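Peptidoglycan-N-acetylglucosamine deacetylase BC_1974 (Bacillus cereus, PDB 5N1P) removes the acetyl group from N-acetylglucosamine residues of peptidoglycan, using a bound divalent metal such as zinc, and releases acetate. Local coordinates at residues Phe8-Gly13 and Leu161-His166. Sequence-based numbering, arbitrary orientation.
With ZN (zinc ion), chain F; 8GK (~{N}-oxidanylnaphthalene-1-carboxamide), chain E.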
loop_
_atom_site.group_PDB
_atom_site.type_symbol
_atom_site.label_atom_id
_atom_site.label_comp_id
_atom_site.label_asym_id
_atom_site.label_seq_id
_atom_site.Cartn_x
_atom_site.Cartn_y
_atom_site.Cartn_z
ATOM N N PHE A 8 0.345 -2.132 2.112
ATOM C CA PHE A 8 -0.223 -1.799 3.411
ATOM C C PHE A 8 -0.464 -0.310 3.485
ATOM O O PHE A 8 0.475 0.469 3.387
ATOM C CB PHE A 8 0.709 -2.228 4.544
ATOM C CG PHE A 8 0.972 -3.697 4.575
ATOM C CD1 PHE A 8 0.071 -4.548 5.186
ATOM C CD2 PHE A 8 2.097 -4.230 3.953
ATOM C CE1 PHE A 8 0.291 -5.930 5.207
ATOM C CE2 PHE A 8 2.328 -5.609 3.969
ATOM C CZ PHE A 8 1.415 -6.457 4.590
ATOM N N ASP A 9 -1.722 0.064 3.679
ATOM C CA ASP A 9 -2.161 1.460 3.714
ATOM C C ASP A 9 -2.400 1.993 5.127
ATOM O O ASP A 9 -2.734 1.233 6.041
ATOM C CB ASP A 9 -3.486 1.631 2.958
ATOM C CG ASP A 9 -3.350 1.527 1.450
ATOM O OD1 ASP A 9 -2.240 1.290 0.951
ATOM O OD2 ASP A 9 -4.399 1.678 0.759
ATOM N N ASP A 10 -2.259 3.314 5.256
ATOM C CA ASP A 10 -2.783 4.147 6.354
ATOM C C ASP A 10 -1.802 4.294 7.517
ATOM O O ASP A 10 -2.103 4.994 8.485
ATOM C CB ASP A 10 -4.132 3.651 6.916
ATOM C CG ASP A 10 -5.269 3.638 5.885
ATOM O OD1 ASP A 10 -5.150 4.229 4.795
ATOM O OD2 ASP A 10 -6.326 3.040 6.189
ATOM N N GLY A 11 -0.633 3.669 7.423
ATOM C CA GLY A 11 0.338 3.734 8.503
ATOM C C GLY A 11 1.355 4.867 8.393
ATOM O O GLY A 11 1.163 5.828 7.629
ATOM N N PRO A 12 2.453 4.774 9.158
ATOM C CA PRO A 12 2.719 3.675 10.099
ATOM C C PRO A 12 1.873 3.740 11.360
ATOM O O PRO A 12 1.154 4.715 11.617
ATOM C CB PRO A 12 4.205 3.850 10.465
ATOM C CG PRO A 12 4.766 4.812 9.448
ATOM C CD PRO A 12 3.606 5.684 9.034
ATOM N N GLY A 13 1.963 2.689 12.158
ATOM C CA GLY A 13 1.168 2.614 13.368
ATOM C C GLY A 13 1.769 1.624 14.335
ATOM O O GLY A 13 2.873 1.131 14.123
ATOM N N LEU A 161 -4.439 -5.378 -1.294
ATOM C CA LEU A 161 -4.756 -4.269 -0.398
ATOM C C LEU A 161 -4.982 -4.738 1.030
ATOM O O LEU A 161 -5.917 -5.503 1.308
ATOM C CB LEU A 161 -6.006 -3.512 -0.879
ATOM C CG LEU A 161 -6.522 -2.443 0.092
ATOM C CD1 LEU A 161 -5.529 -1.278 0.243
ATOM C CD2 LEU A 161 -7.904 -1.934 -0.325
ATOM N N MET A 162 -4.111 -4.270 1.922
ATOM C CA MET A 162 -4.261 -4.486 3.351
ATOM C C MET A 162 -3.948 -3.187 4.095
ATOM O O MET A 162 -3.516 -2.200 3.496
ATOM C CB MET A 162 -3.348 -5.613 3.837
ATOM C CG MET A 162 -3.652 -6.916 3.158
ATOM S SD MET A 162 -2.642 -8.271 3.730
ATOM C CE MET A 162 -3.362 -8.532 5.347
ATOM N N HIS A 163 -4.177 -3.198 5.402
ATOM C CA HIS A 163 -3.971 -2.013 6.226
ATOM C C HIS A 163 -3.220 -2.412 7.477
ATOM O O HIS A 163 -3.751 -3.173 8.291
ATOM C CB HIS A 163 -5.319 -1.355 6.583
ATOM C CG HIS A 163 -6.128 -0.948 5.389
ATOM N ND1 HIS A 163 -6.921 -1.830 4.686
ATOM C CD2 HIS A 163 -6.253 0.248 4.763
ATOM C CE1 HIS A 163 -7.506 -1.194 3.686
ATOM N NE2 HIS A 163 -7.114 0.067 3.708
ATOM N N ASP A 164 -1.991 -1.924 7.649
ATOM C CA ASP A 164 -1.189 -2.386 8.787
ATOM C C ASP A 164 -1.570 -1.691 10.095
ATOM O O ASP A 164 -0.994 -1.997 11.135
ATOM C CB ASP A 164 0.322 -2.248 8.518
ATOM C CG ASP A 164 0.753 -0.823 8.184
ATOM O OD1 ASP A 164 0.030 -0.145 7.432
ATOM O OD2 ASP A 164 1.835 -0.396 8.660
ATOM N N ILE A 165 -2.571 -0.816 10.055
ATOM C CA ILE A 165 -3.026 -0.138 11.268
ATOM C C ILE A 165 -4.066 -0.964 12.018
ATOM O O ILE A 165 -4.526 -0.567 13.084
ATOM C CB ILE A 165 -3.608 1.248 10.955
ATOM C CG1 ILE A 165 -4.736 1.138 9.934
ATOM C CG2 ILE A 165 -2.497 2.144 10.459
ATOM C CD1 ILE A 165 -5.657 2.348 9.903
ATOM N N HIS A 166 -4.425 -2.115 11.455
ATOM C CA HIS A 166 -5.382 -3.023 12.085
ATOM C C HIS A 166 -4.723 -4.346 12.447
ATOM O O HIS A 166 -4.039 -4.952 11.615
ATOM C CB HIS A 166 -6.577 -3.269 11.167
ATOM C CG HIS A 166 -7.371 -2.036 10.878
ATOM N ND1 HIS A 166 -7.952 -1.794 9.652
ATOM C CD2 HIS A 166 -7.681 -0.974 11.658
ATOM C CE1 HIS A 166 -8.583 -0.635 9.687
ATOM N NE2 HIS A 166 -8.432 -0.115 10.894
HETATM ZN ZN ZN F . -6.582 4.508 3.209
HETATM C C1 8GK E . -8.226 3.056 1.127
HETATM C C2 8GK E . -9.590 2.653 0.674
HETATM C C3 8GK E . -10.667 2.929 1.504
HETATM C C4 8GK E . -11.952 2.584 1.102
HETATM C C5 8GK E . -12.164 1.974 -0.134
HETATM C C6 8GK E . -11.084 1.702 -0.966
HETATM C C7 8GK E . -9.796 2.047 -0.560
HETATM C C8 8GK E . -13.018 2.860 1.947
HETATM C C9 8GK E . -12.813 3.469 3.183
HETATM C C10 8GK E . -11.526 3.810 3.583
HETATM C C11 8GK E . -10.457 3.540 2.738
HETATM O O12 8GK E . -8.005 4.249 1.197
HETATM N N13 8GK E . -7.305 2.158 1.474
HETATM O O14 8GK E . -6.420 2.519 2.488
HETATM O O HOH W 1 0.920 1.894 5.846
HETATM O O HOH W 2 -8.122 3.432 4.528
#
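Asp9, Asp10 and His163 meet at the zinc site of this CE4 deacetylase, at the C-terminal ends of the parallel strands 2-9 and 157-163. Phe8 pairs with Met162, and Asp9 N donates to Met162 O at 2.9 Å. Asp10 OD1 binds the zinc at 2.1 Å, and His59 and His63 complete the Asp-His-His set. The hydroxamate of the inhibitor chelates the metal through O14 and, at longer range, O12, and water 2 is a further ligand. His163 CD2 comes within 3.1 Å of Asp10 OD2, with ring and carboxylate planes 44° apart. His163 CG lies anti to its carbonyl carbon (chi1 -58°), and NE2 ends 2.8 Å from inhibitor O14, which sits at the ring edge near its plane. ND1 is hydrogen-bonded to Asp130 OD1, which helps fix the rotation of the ring. Asp9 OD2 is also 2.8 Å from O14, while OD1 forms a salt bridge with Arg97. The pairing brings both side chains to O14; Asp9 and His163 are the probable proton acceptor and proton donor. The two strands are neighbours in the curled parallel sheet of the NodB homology domain, the distorted (beta/alpha) barrel of the CE4 family. Leu161 CD1 packs against the Asp9 carboxylate.

Phe8 and Met162 point to the other face of the sheet, side by side, towards helix 167-182. With its chain extended at chi2 (-178°), Met162 SD reaches 5.1 Å from the centroid of the Phe8 ring, an oblique Met-aromatic contact. Beyond the strands, water 1 links Asp164 OD1, at 2.7 Å, to Gly11 N and Phe8 O. Thr16 holds Asp164 OD2. Ile165 lays CD1 against Asp10 CB at 3.6 Å and CG2 against Asp10 O.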